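Local coordinates for EmGH1 (Erythrobacter marinus, PDB 5Z87), which probably hydrolyses beta-glucosidic bonds as a family 3 glycoside hydrolase, and may also act on xylosides or arabinofuranosides, at residues L41-R46 and P219-P224; P124-E129 and L377-K382; E213-A218 and N226-S231; P264-I269 and D302-E307; R46-A51 and A372-L377. All coordinates share one frame; numbering follows the deposited sequence.

Contact 1: residues L41-R46 and P219-P224; sequences LSPARR and PAEYLP
Ser42 and Glu221 are the closest residues of the two backbones, with CA atoms 6.8 Å apart, where the start of helix 43-51 meets the loop 219-224. Tyr222 carries the contact. Its OH donates to Leu41 O at 2.6 Å, and the carbonyl oxygen lies at the ring edge. The same OH accepts from Arg46 NH1 at 3.1 Å, in the guanidinium plane and nearly straight (166° at the hydrogen). Two bonds, one given and one received, grip the hydroxyl. Arg46 NH1 also forms a salt bridge with Asp387. Pro43 covers one face of the Tyr222 ring in a CH-pi contact, with CG 3.9 Å from the ring centroid. Ser42 is the N-cap of helix 43-51: its OG accepts from Arg45 N at 3.1 Å. The loop 219-224 connects helix 201-216 to strand 229-235 of the TIM-barrel-like N-terminal domain, so the contact brings the N-terminal helix against a helix-to-strand connection. Glu221 reaches in beside the tyrosine. Its CG is anti to the backbone N (chi1 179°) and packs on Pro43 CD at 3.5 Å. At the end of the same side chain, OE2 of Glu221 comes to 3.2 Å from Ser42 CB.

Contact 2: residues P124-E129 and L377-K382; sequences PAFVFE and LAAKFK
Lys380 and Phe126 make most of this buried contact. The lysine CG approaches the ring obliquely, 3.5 Å from Phe126 CE2. Lys380 CE also comes to 3.8 Å from Phe126 CD2, so the aliphatic chain runs past this part of the ring. At the ring edge, in its plane, Ala379 CB lies 3.8 Å from Phe126 CZ. The amine end goes on to the backbone before the strand. Lys380 NZ donates to Pro124 O at 3.0 Å, in the carbonyl plane, with a C=O...N angle of 150°. The lysine chain is extended at every torsion beyond CG (chi2 -178°, chi4 177°), which lets NZ reach Pro124 O. Strand 126-129 belongs to the parallel sheet of the N-terminal domain, a family 3 domain of the TIM-barrel clan, and helix 366-382, a late helix of the same domain, packs near the start of that strand. Further out, Lys380 NZ is also bonded to Gln62 OE1 and Gly90 O. With Pro124 O, three oxygens hold this buried amine, an environment consistent with a charged lysine. Phe126 is positioned by backbone hydrogen bonds to Gly90 and Val92. The adjacent Ala125 N donates to Gln112 OE1 on helix 101-116.

Contact 3: residues E213-A218 and N226-S231; sequences EGLQGA and NRIATS
Gln216 and Thr230 form the polar part of the tightly packed side. Gln216 OE1 accepts from Thr230 N at 3.0 Å, with an N-H...O angle of 166° and the donor tilted 19° from the amide plane. The Gln216 chain is extended beyond CG, and its OE1 also takes a bond from Ile275 N. Its NE2 donates to Gly273 O, so the buried amide is satisfied at both ends. Next to it, Leu215 CB packs on Thr230 CG2 at 3.6 Å, and Leu215 CD2 meets Ile228 CD1 at 4.0 Å. The backbone is tied by Ile228 N to Leu215 O, 2.9 Å and nearly straight.

The looser side is at Arg227. Its NH2 makes a weak bond to Gly214 O at 2.7 Å, bent to 125° at the hydrogen. A water accepts from Arg227 NH2 and donates to Glu213 O. Gly217 CA lies over one guanidinium face, while NH1 forms a salt bridge with Glu163. Gly217 leaves the helix with positive phi. The chain thus turns from helix 201-216 toward strand 229-235, an alpha-beta unit of the barrel, with helix 155-171 covering Leu215 and Ile228 and strand 176-177 beside them.

Contact 4: residues P264-I269 and D302-E307; sequences PFRAAI and DDWGFE. With EDO (1,2-ethanediol), chain K.
Arg266 lies over one face of the Trp304 indole. Its CA sits 3.7 Å from the centroid of the six-membered ring, only 10° off the normal, in a CH-pi contact. Its CB is also above this face, offset toward the rim. The guanidinium in turn has Trp304 CD1 over one face, with a 1,2-ethanediol and a water at its edge, and its plane is turned 68° from the indole. The Phe306 ring has Ile269 CD1 over one face, 4.0 Å from the centroid, a second CH-pi contact. Both CH-pi contacts pack helix 263-270 against the turn after helix 293-303, in the N-terminal domain of the TIM-barrel clan. Helix 263-270 precedes strand 276-279. Trp304 and Phe306 lie in the turn that leads to strand 309-311.

The indole is also bordered by Phe265 CB, 3.8 Å from Trp304 CH2, and by Ile269 CB near Trp304 CE3. Both approach obliquely. Ile269 and Phe306 cross at about a right angle. The arginine chain is extended from CG to NE, with CG anti to the backbone N (chi1 -175°). Gly305, with positive phi, follows the end of helix 293-303 and separates the two aromatic residues. Outside the contact, Phe265 stacks edge-to-face with Phe235 on the barrel strand 229-235.

The ethanediol is probably from the crystallisation liquor. Arg266 NH2 makes a weak bond to its O2 at 3.4 Å. Arg266 NH1 and Trp304 NE1 are both donors, and one water accepts from the two, at 2.8 Å from NH1 and 3.2 Å from NE1.

Contact 5: residues R46-A51 and A372-L377; sequences RAAALA and AAERIL
The first helix of the model, 43-51, packs on helix 366-382, a late helix of the TIM-barrel-clan domain. The axes of the short segments come within 8.6 Å and their N-to-C directions differ by 131°. The first helix presents mainly alanines to the second. Ala47 CB rests 3.7 Å from Glu374 O and 3.8 Å from Leu377 CB. This is also where the backbones come nearest, with the CA atoms of Ala47 and Leu377 5.2 Å apart. Leu377 has CG beside its backbone N (chi1 -67°). Its branch tips meet the next turn of helix 43-51. CD2 is 4.0 Å from Leu50 CD2, and the two leucines cross at about a right angle. Leu377 CD1 faces Ala51 CB at 4.3 Å.

Glu374 lies along the other part of the interface. Its chain is extended beyond CG, and CG comes near Ala47 CB. The carboxylate ends against Ala48, with OE2 3.6 Å from Ala48 CB. Its OE1 forms a salt bridge with Arg370, one turn earlier in the same helix, which probably offsets its charge. Phe121 and Phe381 also pack around Leu50. An alanine-rich face thus takes Leu377 and Glu374 of the partner, consistent with the helical layer around a TIM barrel.

Contacts 1, 2 and 5 cluster around helices 43-51 and 366-382. Contacts 1 and 5 share Arg46; contacts 2 and 5 share Leu377. Their centres are 11 to 12 Å apart. Phe381 CD1 lies 3.4 Å from Arg46 CZ. Leu223 N is 3.0 Å from Lys382 O, a probable hydrogen bond between contacts 1 and 2. Contact 3 adjoins contact 1 after helix 201-216 and shares the parallel sheet with contact 2. The centre of contact 4 is 16 to 20 Å from the others, and its Glu307 O meets Arg375 CG of contact 5 at 4.2 Å. All lie away from the dithiothreitol pocket and the annotated magnesium site; the Trp304 side chain is about 11 Å from a bound magnesium ion.

Contact 1: residues L41-R46 and P219-P224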
# COMPACT_ATOMS: atom_id res chain seq x y z
N LEU A 41 -32.07 2.05 39.56
CA LEU A 41 -32.16 1.18 38.39
C LEU A 41 -30.94 1.34 37.49
O LEU A 41 -30.22 2.35 37.53
CB LEU A 41 -33.42 1.51 37.59
CG LEU A 41 -34.60 0.54 37.56
CD1 LEU A 41 -35.59 1.00 36.50
CD2 LEU A 41 -34.15 -0.88 37.30
N SER A 42 -30.71 0.33 36.66
CA SER A 42 -29.60 0.36 35.72
C SER A 42 -29.88 1.35 34.60
O SER A 42 -31.04 1.60 34.25
CB SER A 42 -29.34 -1.03 35.13
OG SER A 42 -30.30 -1.30 34.12
N PRO A 43 -28.83 1.93 34.01
CA PRO A 43 -29.04 2.87 32.88
C PRO A 43 -29.87 2.28 31.77
O PRO A 43 -30.73 2.98 31.21
CB PRO A 43 -27.60 3.17 32.42
CG PRO A 43 -26.80 3.08 33.68
CD PRO A 43 -27.44 1.97 34.51
N ALA A 44 -29.64 1.01 31.43
CA ALA A 44 -30.40 0.36 30.37
C ALA A 44 -31.88 0.27 30.72
O ALA A 44 -32.74 0.52 29.88
CB ALA A 44 -29.81 -1.03 30.11
N ARG A 45 -32.19 -0.08 31.96
CA ARG A 45 -33.60 -0.20 32.35
C ARG A 45 -34.26 1.17 32.45
O ARG A 45 -35.41 1.34 32.03
CB ARG A 45 -33.71 -0.99 33.65
CG ARG A 45 -33.36 -2.47 33.40
CD ARG A 45 -33.30 -3.32 34.66
NE ARG A 45 -34.64 -3.57 35.20
CZ ARG A 45 -34.86 -4.16 36.37
NH1 ARG A 45 -33.84 -4.56 37.12
NH2 ARG A 45 -36.11 -4.34 36.79
N ARG A 46 -33.53 2.19 32.92
CA ARG A 46 -34.09 3.53 32.92
C ARG A 46 -34.32 4.02 31.50
O ARG A 46 -35.31 4.72 31.24
CB ARG A 46 -33.20 4.50 33.70
CG ARG A 46 -33.07 4.13 35.17
CD ARG A 46 -32.06 5.01 35.90
NE ARG A 46 -32.52 6.39 35.96
CZ ARG A 46 -31.84 7.39 36.50
NH1 ARG A 46 -30.64 7.18 37.02
NH2 ARG A 46 -32.35 8.62 36.50
N PRO A 219 -14.56 0.11 34.69
CA PRO A 219 -15.93 -0.24 34.28
C PRO A 219 -16.88 -0.30 35.47
O PRO A 219 -16.58 -0.92 36.49
CB PRO A 219 -15.77 -1.62 33.64
CG PRO A 219 -14.33 -1.76 33.33
CD PRO A 219 -13.58 -0.91 34.30
N ALA A 220 -18.03 0.37 35.34
CA ALA A 220 -19.02 0.40 36.42
C ALA A 220 -20.40 0.64 35.82
O ALA A 220 -20.54 1.03 34.65
CB ALA A 220 -18.69 1.48 37.46
N GLU A 221 -21.43 0.39 36.63
CA GLU A 221 -22.80 0.57 36.14
C GLU A 221 -23.03 2.02 35.74
O GLU A 221 -23.61 2.30 34.69
CB GLU A 221 -23.81 0.13 37.20
CG GLU A 221 -25.26 0.32 36.77
CD GLU A 221 -26.29 -0.07 37.84
OE1 GLU A 221 -26.22 0.43 38.98
OE2 GLU A 221 -27.18 -0.87 37.51
N TYR A 222 -22.55 2.95 36.56
CA TYR A 222 -22.60 4.39 36.31
C TYR A 222 -21.19 4.95 36.33
O TYR A 222 -20.35 4.51 37.12
CB TYR A 222 -23.45 5.11 37.40
CG TYR A 222 -24.94 4.96 37.24
CD1 TYR A 222 -25.67 5.90 36.51
CD2 TYR A 222 -25.62 3.90 37.81
CE1 TYR A 222 -27.04 5.77 36.35
CE2 TYR A 222 -26.99 3.76 37.67
CZ TYR A 222 -27.69 4.69 36.94
OH TYR A 222 -29.04 4.55 36.79
N LEU A 223 -20.94 5.95 35.48
CA LEU A 223 -19.68 6.68 35.55
C LEU A 223 -19.54 7.34 36.92
O LEU A 223 -20.50 7.94 37.41
CB LEU A 223 -19.58 7.76 34.47
CG LEU A 223 -19.44 7.33 33.01
CD1 LEU A 223 -18.90 8.50 32.22
CD2 LEU A 223 -18.54 6.11 32.88
N PRO A 224 -18.38 7.27 37.55
CA PRO A 224 -18.13 8.09 38.74
C PRO A 224 -18.23 9.56 38.39
O PRO A 224 -18.27 9.96 37.23
CB PRO A 224 -16.71 7.69 39.17
CG PRO A 224 -16.46 6.36 38.49
CD PRO A 224 -17.21 6.44 37.20

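Contact 2: residues P124-E129 and L377-K382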
# COMPACT_ATOMS: atom_id res chain seq x y z
N PRO A 124 -31.12 16.23 29.14
CA PRO A 124 -30.05 17.15 28.76
C PRO A 124 -29.33 16.64 27.51
O PRO A 124 -29.48 15.50 27.08
CB PRO A 124 -29.12 17.16 29.99
CG PRO A 124 -29.81 16.29 31.04
CD PRO A 124 -30.71 15.37 30.27
N ALA A 125 -28.53 17.53 26.93
CA ALA A 125 -27.69 17.18 25.80
C ALA A 125 -26.40 16.49 26.26
O ALA A 125 -25.87 16.79 27.33
CB ALA A 125 -27.34 18.43 24.99
N PHE A 126 -25.92 15.55 25.45
CA PHE A 126 -24.50 15.23 25.50
C PHE A 126 -23.73 16.46 25.03
O PHE A 126 -24.15 17.14 24.09
CB PHE A 126 -24.15 14.02 24.61
CG PHE A 126 -24.07 12.71 25.36
CD1 PHE A 126 -23.27 12.57 26.49
CD2 PHE A 126 -24.82 11.61 24.95
CE1 PHE A 126 -23.21 11.36 27.18
CE2 PHE A 126 -24.76 10.39 25.65
CZ PHE A 126 -23.96 10.27 26.76
N VAL A 127 -22.64 16.77 25.71
CA VAL A 127 -21.78 17.89 25.35
C VAL A 127 -20.44 17.27 24.99
O VAL A 127 -19.67 16.87 25.88
CB VAL A 127 -21.64 18.92 26.48
CG1 VAL A 127 -20.70 20.05 26.07
CG2 VAL A 127 -23.01 19.46 26.86
N PHE A 128 -20.16 17.15 23.69
CA PHE A 128 -19.00 16.40 23.21
C PHE A 128 -17.83 17.35 22.97
O PHE A 128 -17.99 18.36 22.27
CB PHE A 128 -19.33 15.64 21.92
CG PHE A 128 -20.24 14.46 22.11
CD1 PHE A 128 -19.83 13.36 22.85
CD2 PHE A 128 -21.49 14.43 21.51
CE1 PHE A 128 -20.65 12.26 23.02
CE2 PHE A 128 -22.32 13.33 21.66
CZ PHE A 128 -21.90 12.24 22.44
N GLU A 129 -16.68 17.03 23.53
CA GLU A 129 -15.46 17.79 23.28
C GLU A 129 -14.38 16.84 22.79
O GLU A 129 -14.58 15.62 22.72
CB GLU A 129 -15.02 18.56 24.53
CG GLU A 129 -16.09 19.56 25.04
CD GLU A 129 -16.19 20.80 24.18
OE1 GLU A 129 -17.18 21.55 24.34
OE2 GLU A 129 -15.30 21.04 23.33
N LEU A 377 -30.09 7.23 25.12
CA LEU A 377 -30.66 7.49 26.44
C LEU A 377 -29.93 6.70 27.52
O LEU A 377 -29.64 7.22 28.60
CB LEU A 377 -32.15 7.15 26.44
CG LEU A 377 -32.96 8.09 25.55
CD1 LEU A 377 -34.40 7.61 25.46
CD2 LEU A 377 -32.88 9.51 26.08
N ALA A 378 -29.61 5.43 27.24
CA ALA A 378 -28.93 4.62 28.24
C ALA A 378 -27.56 5.19 28.56
O ALA A 378 -27.13 5.21 29.72
CB ALA A 378 -28.82 3.17 27.76
N ALA A 379 -26.86 5.69 27.53
CA ALA A 379 -25.57 6.31 27.76
C ALA A 379 -25.72 7.57 28.61
O ALA A 379 -24.92 7.81 29.52
CB ALA A 379 -24.88 6.64 26.43
N LYS A 380 -26.77 8.36 28.35
CA LYS A 380 -26.98 9.57 29.14
C LYS A 380 -27.25 9.24 30.61
O LYS A 380 -26.68 9.87 31.51
CB LYS A 380 -28.13 10.39 28.55
CG LYS A 380 -27.82 10.94 27.18
CD LYS A 380 -28.94 11.80 26.62
CE LYS A 380 -28.37 12.70 25.50
NZ LYS A 380 -29.40 13.54 24.81
N PHE A 381 -28.08 8.23 30.88
CA PHE A 381 -28.29 7.81 32.26
C PHE A 381 -26.98 7.38 32.90
O PHE A 381 -26.63 7.85 33.99
CB PHE A 381 -29.33 6.68 32.31
CG PHE A 381 -30.77 7.17 32.20
CD1 PHE A 381 -31.34 7.95 33.21
CD2 PHE A 381 -31.55 6.84 31.09
CE1 PHE A 381 -32.65 8.42 33.11
CE2 PHE A 381 -32.87 7.30 30.99
CZ PHE A 381 -33.42 8.09 32.00
N LYS A 382 -26.20 6.54 32.20
CA LYS A 382 -24.92 6.06 32.72
C LYS A 382 -23.97 7.22 33.05
O LYS A 382 -23.21 7.15 34.03
CB LYS A 382 -24.28 5.10 31.71
CG LYS A 382 -22.93 4.52 32.18
CD LYS A 382 -22.59 3.18 31.49
CE LYS A 382 -21.30 2.60 32.06
NZ LYS A 382 -20.89 1.30 31.42

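Contact 3: residues E213-A218 and N226-S231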
# COMPACT_ATOMS: atom_id res chain seq x y z
N GLU A 213 -10.11 3.77 30.67
CA GLU A 213 -10.27 3.65 32.11
C GLU A 213 -9.84 4.92 32.84
O GLU A 213 -10.27 5.14 33.97
CB GLU A 213 -9.52 2.40 32.60
CG GLU A 213 -10.26 1.11 32.15
CD GLU A 213 -9.56 -0.19 32.50
OE1 GLU A 213 -8.33 -0.33 32.27
OE2 GLU A 213 -10.26 -1.11 32.97
N GLY A 214 -9.04 5.79 32.20
CA GLY A 214 -8.76 7.10 32.75
C GLY A 214 -9.89 8.09 32.53
O GLY A 214 -10.24 8.85 33.43
N LEU A 215 -10.46 8.11 31.32
CA LEU A 215 -11.51 9.08 31.01
C LEU A 215 -12.85 8.69 31.63
O LEU A 215 -13.61 9.57 32.05
CB LEU A 215 -11.64 9.24 29.50
CG LEU A 215 -10.59 10.12 28.80
CD1 LEU A 215 -10.69 9.96 27.28
CD2 LEU A 215 -10.77 11.59 29.21
N GLN A 216 -13.17 7.40 31.66
CA GLN A 216 -14.46 6.92 32.14
C GLN A 216 -14.42 6.38 33.56
O GLN A 216 -15.48 6.21 34.17
CB GLN A 216 -15.01 5.81 31.23
CG GLN A 216 -15.41 6.25 29.83
CD GLN A 216 -16.29 5.23 29.10
OE1 GLN A 216 -16.96 5.56 28.11
NE2 GLN A 216 -16.31 3.99 29.60
N GLY A 217 -13.23 6.07 34.08
CA GLY A 217 -13.11 5.26 35.27
C GLY A 217 -13.14 3.78 34.94
O GLY A 217 -13.46 3.36 33.83
N ALA A 218 -12.80 2.98 35.94
CA ALA A 218 -12.90 1.54 35.81
C ALA A 218 -14.35 1.15 35.50
O ALA A 218 -15.28 1.80 35.98
CB ALA A 218 -12.42 0.88 37.10
N ASN A 226 -17.06 13.25 37.72
CA ASN A 226 -15.90 13.86 37.09
C ASN A 226 -15.21 12.92 36.10
O ASN A 226 -14.00 13.03 35.85
CB ASN A 226 -14.91 14.36 38.15
CG ASN A 226 -15.48 15.53 38.95
OD1 ASN A 226 -16.12 16.43 38.40
ND2 ASN A 226 -15.26 15.51 40.26
N ARG A 227 -15.97 11.99 35.53
CA ARG A 227 -15.58 11.18 34.38
C ARG A 227 -16.47 11.54 33.21
O ARG A 227 -17.49 12.21 33.37
CB ARG A 227 -15.69 9.68 34.69
CG ARG A 227 -14.91 9.23 35.91
CD ARG A 227 -13.41 9.49 35.77
NE ARG A 227 -12.72 9.14 37.00
CZ ARG A 227 -11.53 8.56 37.06
NH1 ARG A 227 -11.00 8.28 38.24
NH2 ARG A 227 -10.86 8.25 35.95
N ILE A 228 -16.07 11.11 32.01
CA ILE A 228 -16.81 11.39 30.79
C ILE A 228 -16.79 10.14 29.92
O ILE A 228 -15.94 9.26 30.07
CB ILE A 228 -16.23 12.60 30.00
CG1 ILE A 228 -14.87 12.23 29.38
CG2 ILE A 228 -16.09 13.82 30.91
CD1 ILE A 228 -14.27 13.31 28.46
N ALA A 229 -17.74 10.07 28.98
CA ALA A 229 -17.80 8.96 28.04
C ALA A 229 -16.73 9.10 26.95
O ALA A 229 -16.49 10.19 26.42
CB ALA A 229 -19.19 8.89 27.40
N THR A 230 -16.10 7.98 26.62
CA THR A 230 -15.21 7.87 25.47
C THR A 230 -15.99 7.44 24.24
O THR A 230 -16.93 6.65 24.34
CB THR A 230 -14.09 6.86 25.72
OG1 THR A 230 -14.66 5.60 26.11
CG2 THR A 230 -13.16 7.32 26.81
N SER A 231 -15.59 7.95 23.07
CA SER A 231 -16.05 7.45 21.78
C SER A 231 -14.81 7.01 20.99
O SER A 231 -14.19 7.80 20.29
CB SER A 231 -16.85 8.50 21.01
OG SER A 231 -17.67 9.25 21.88
O HOH W 1 -9.10 5.65 36.13

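Contact 4: residues P264-I269 and D302-E307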
# COMPACT_ATOMS: atom_id res chain seq x y z
N PRO A 264 -7.57 -3.32 19.51
CA PRO A 264 -7.77 -2.20 20.46
C PRO A 264 -9.22 -1.82 20.64
O PRO A 264 -9.64 -1.50 21.76
CB PRO A 264 -6.95 -1.05 19.84
CG PRO A 264 -6.67 -1.46 18.43
CD PRO A 264 -6.62 -2.95 18.44
N PHE A 265 -10.01 -1.83 19.56
CA PHE A 265 -11.45 -1.61 19.69
C PHE A 265 -12.09 -2.70 20.54
O PHE A 265 -12.90 -2.42 21.43
CB PHE A 265 -12.11 -1.55 18.32
CG PHE A 265 -11.87 -0.26 17.57
CD1 PHE A 265 -12.66 0.85 17.84
CD2 PHE A 265 -10.90 -0.18 16.58
CE1 PHE A 265 -12.45 2.04 17.15
CE2 PHE A 265 -10.69 1.00 15.89
CZ PHE A 265 -11.46 2.12 16.17
N ARG A 266 -11.73 -3.96 20.28
CA ARG A 266 -12.33 -5.05 21.05
C ARG A 266 -12.03 -4.89 22.53
O ARG A 266 -12.92 -5.09 23.37
CB ARG A 266 -11.83 -6.40 20.55
CG ARG A 266 -12.52 -7.57 21.24
CD ARG A 266 -12.04 -8.91 20.70
NE ARG A 266 -12.70 -10.03 21.38
CZ ARG A 266 -13.47 -10.94 20.78
NH1 ARG A 266 -13.69 -10.89 19.47
NH2 ARG A 266 -14.01 -11.91 21.50
N ALA A 267 -10.79 -4.53 22.87
CA ALA A 267 -10.44 -4.35 24.28
C ALA A 267 -11.15 -3.14 24.88
O ALA A 267 -11.65 -3.22 26.00
CB ALA A 267 -8.92 -4.21 24.42
N ALA A 268 -11.17 -2.02 24.16
CA ALA A 268 -11.88 -0.83 24.63
C ALA A 268 -13.35 -1.13 24.89
O ALA A 268 -13.93 -0.66 25.88
CB ALA A 268 -11.76 0.29 23.60
N ILE A 269 -13.99 -1.89 23.99
CA ILE A 269 -15.42 -2.11 24.06
C ILE A 269 -15.76 -3.17 25.09
O ILE A 269 -16.57 -2.93 25.99
CB ILE A 269 -15.96 -2.48 22.66
CG1 ILE A 269 -15.87 -1.29 21.70
CG2 ILE A 269 -17.38 -2.99 22.76
CD1 ILE A 269 -16.87 -0.18 21.98
N ASP A 302 -23.28 -7.98 17.80
CA ASP A 302 -23.51 -9.41 18.01
C ASP A 302 -22.28 -10.10 18.59
O ASP A 302 -22.39 -10.83 19.57
CB ASP A 302 -23.92 -10.09 16.69
CG ASP A 302 -25.27 -9.61 16.17
OD1 ASP A 302 -25.99 -8.90 16.90
OD2 ASP A 302 -25.60 -9.95 15.01
N ASP A 303 -21.11 -9.90 17.98
CA ASP A 303 -19.92 -10.62 18.46
C ASP A 303 -19.44 -10.06 19.79
O ASP A 303 -19.10 -10.82 20.70
CB ASP A 303 -18.79 -10.54 17.44
CG ASP A 303 -19.00 -11.42 16.22
OD1 ASP A 303 -19.98 -12.19 16.15
OD2 ASP A 303 -18.14 -11.34 15.31
N TRP A 304 -19.37 -8.74 19.91
CA TRP A 304 -18.75 -8.12 21.09
C TRP A 304 -19.74 -7.71 22.17
O TRP A 304 -19.31 -7.44 23.29
CB TRP A 304 -17.95 -6.88 20.70
CG TRP A 304 -16.77 -7.13 19.80
CD1 TRP A 304 -16.27 -8.34 19.39
CD2 TRP A 304 -15.95 -6.13 19.19
NE1 TRP A 304 -15.19 -8.15 18.56
CE2 TRP A 304 -14.97 -6.80 18.42
CE3 TRP A 304 -15.95 -4.73 19.21
CZ2 TRP A 304 -14.00 -6.12 17.68
CZ3 TRP A 304 -14.98 -4.05 18.48
CH2 TRP A 304 -14.02 -4.75 17.72
N GLY A 305 -21.03 -7.60 21.84
CA GLY A 305 -22.03 -7.26 22.83
C GLY A 305 -22.08 -5.81 23.21
O GLY A 305 -22.54 -5.49 24.31
N PHE A 306 -21.63 -4.91 22.33
CA PHE A 306 -21.65 -3.48 22.62
C PHE A 306 -23.07 -2.98 22.89
O PHE A 306 -24.00 -3.27 22.13
CB PHE A 306 -21.04 -2.71 21.45
CG PHE A 306 -20.94 -1.21 21.67
CD1 PHE A 306 -20.35 -0.69 22.81
CD2 PHE A 306 -21.39 -0.33 20.69
CE1 PHE A 306 -20.23 0.69 22.98
CE2 PHE A 306 -21.29 1.03 20.85
CZ PHE A 306 -20.69 1.55 21.99
N GLU A 307 -23.23 -2.21 23.96
CA GLU A 307 -24.52 -1.64 24.31
C GLU A 307 -24.53 -0.13 24.30
O GLU A 307 -25.57 0.48 24.59
CB GLU A 307 -24.97 -2.20 25.67
CG GLU A 307 -25.53 -3.63 25.50
CD GLU A 307 -25.67 -4.40 26.80
OE1 GLU A 307 -25.16 -3.94 27.85
OE2 GLU A 307 -26.31 -5.48 26.77
C1 EDO K . -16.09 -13.43 18.11
O1 EDO K . -16.24 -14.37 17.04
C2 EDO K . -16.50 -14.13 19.41
O2 EDO K . -15.35 -14.70 20.05
O HOH W 2 -12.41 -9.37 17.56

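Contact 5: residues R46-A51 and A372-L377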
# COMPACT_ATOMS: atom_id res chain seq x y z
N ARG A 46 -33.53 2.19 32.92
CA ARG A 46 -34.09 3.53 32.92
C ARG A 46 -34.32 4.02 31.50
O ARG A 46 -35.31 4.72 31.24
CB ARG A 46 -33.20 4.50 33.70
CG ARG A 46 -33.07 4.13 35.17
CD ARG A 46 -32.06 5.01 35.90
NE ARG A 46 -32.52 6.39 35.96
CZ ARG A 46 -31.84 7.39 36.50
NH1 ARG A 46 -30.64 7.18 37.02
NH2 ARG A 46 -32.35 8.62 36.50
N ALA A 47 -33.44 3.65 30.56
CA ALA A 47 -33.60 4.13 29.18
C ALA A 47 -34.80 3.48 28.51
O ALA A 47 -35.56 4.15 27.79
CB ALA A 47 -32.33 3.86 28.37
N ALA A 48 -35.00 2.18 28.71
CA ALA A 48 -36.20 1.53 28.17
C ALA A 48 -37.47 2.16 28.74
O ALA A 48 -38.41 2.48 28.00
CB ALA A 48 -36.16 0.03 28.45
N ALA A 49 -37.51 2.35 30.06
CA ALA A 49 -38.70 2.93 30.67
C ALA A 49 -39.00 4.32 30.10
O ALA A 49 -40.16 4.66 29.83
CB ALA A 49 -38.54 2.99 32.19
N LEU A 50 -37.95 5.12 29.87
CA LEU A 50 -38.17 6.45 29.33
C LEU A 50 -38.60 6.39 27.88
O LEU A 50 -39.49 7.14 27.45
CB LEU A 50 -36.89 7.28 29.47
CG LEU A 50 -36.91 8.68 28.85
CD1 LEU A 50 -38.04 9.51 29.43
CD2 LEU A 50 -35.56 9.39 29.02
N ALA A 51 -37.97 5.50 27.10
CA ALA A 51 -38.27 5.43 25.67
C ALA A 51 -39.73 5.03 25.42
O ALA A 51 -40.34 5.49 24.46
CB ALA A 51 -37.31 4.46 24.99
N ALA A 372 -31.89 3.19 18.08
CA ALA A 372 -30.84 4.19 18.23
C ALA A 372 -31.09 5.08 19.45
O ALA A 372 -30.20 5.27 20.29
CB ALA A 372 -30.73 5.02 16.95
N ALA A 373 -32.30 5.64 19.57
CA ALA A 373 -32.57 6.56 20.67
C ALA A 373 -32.42 5.89 22.03
O ALA A 373 -32.04 6.54 23.01
CB ALA A 373 -33.96 7.18 20.53
N GLU A 374 -32.69 4.59 22.12
CA GLU A 374 -32.58 3.95 23.42
C GLU A 374 -31.13 3.80 23.84
O GLU A 374 -30.80 3.98 25.02
CB GLU A 374 -33.31 2.60 23.43
CG GLU A 374 -33.45 2.04 24.84
CD GLU A 374 -34.29 0.78 24.93
OE1 GLU A 374 -35.33 0.70 24.23
OE2 GLU A 374 -33.90 -0.13 25.71
N ARG A 375 -30.24 3.49 22.89
CA ARG A 375 -28.80 3.45 23.18
C ARG A 375 -28.32 4.79 23.71
O ARG A 375 -27.62 4.85 24.74
CB ARG A 375 -28.01 3.07 21.92
CG ARG A 375 -28.15 1.63 21.51
CD ARG A 375 -28.10 1.46 20.00
NE ARG A 375 -28.03 0.06 19.64
CZ ARG A 375 -27.83 -0.40 18.40
NH1 ARG A 375 -27.69 0.44 17.39
NH2 ARG A 375 -27.78 -1.70 18.19
N ILE A 376 -28.70 5.86 23.02
CA ILE A 376 -28.34 7.22 23.42
C ILE A 376 -28.81 7.51 24.84
O ILE A 376 -28.05 8.00 25.69
CB ILE A 376 -28.93 8.23 22.43
CG1 ILE A 376 -28.34 8.03 21.04
CG2 ILE A 376 -28.71 9.66 22.94
CD1 ILE A 376 -26.85 8.32 20.99
N LEU A 377 -30.09 7.23 25.12
CA LEU A 377 -30.66 7.49 26.44
C LEU A 377 -29.93 6.70 27.52
O LEU A 377 -29.64 7.22 28.60
CB LEU A 377 -32.15 7.15 26.44
CG LEU A 377 -32.96 8.09 25.55
CD1 LEU A 377 -34.40 7.61 25.46
CD2 LEU A 377 -32.88 9.51 26.08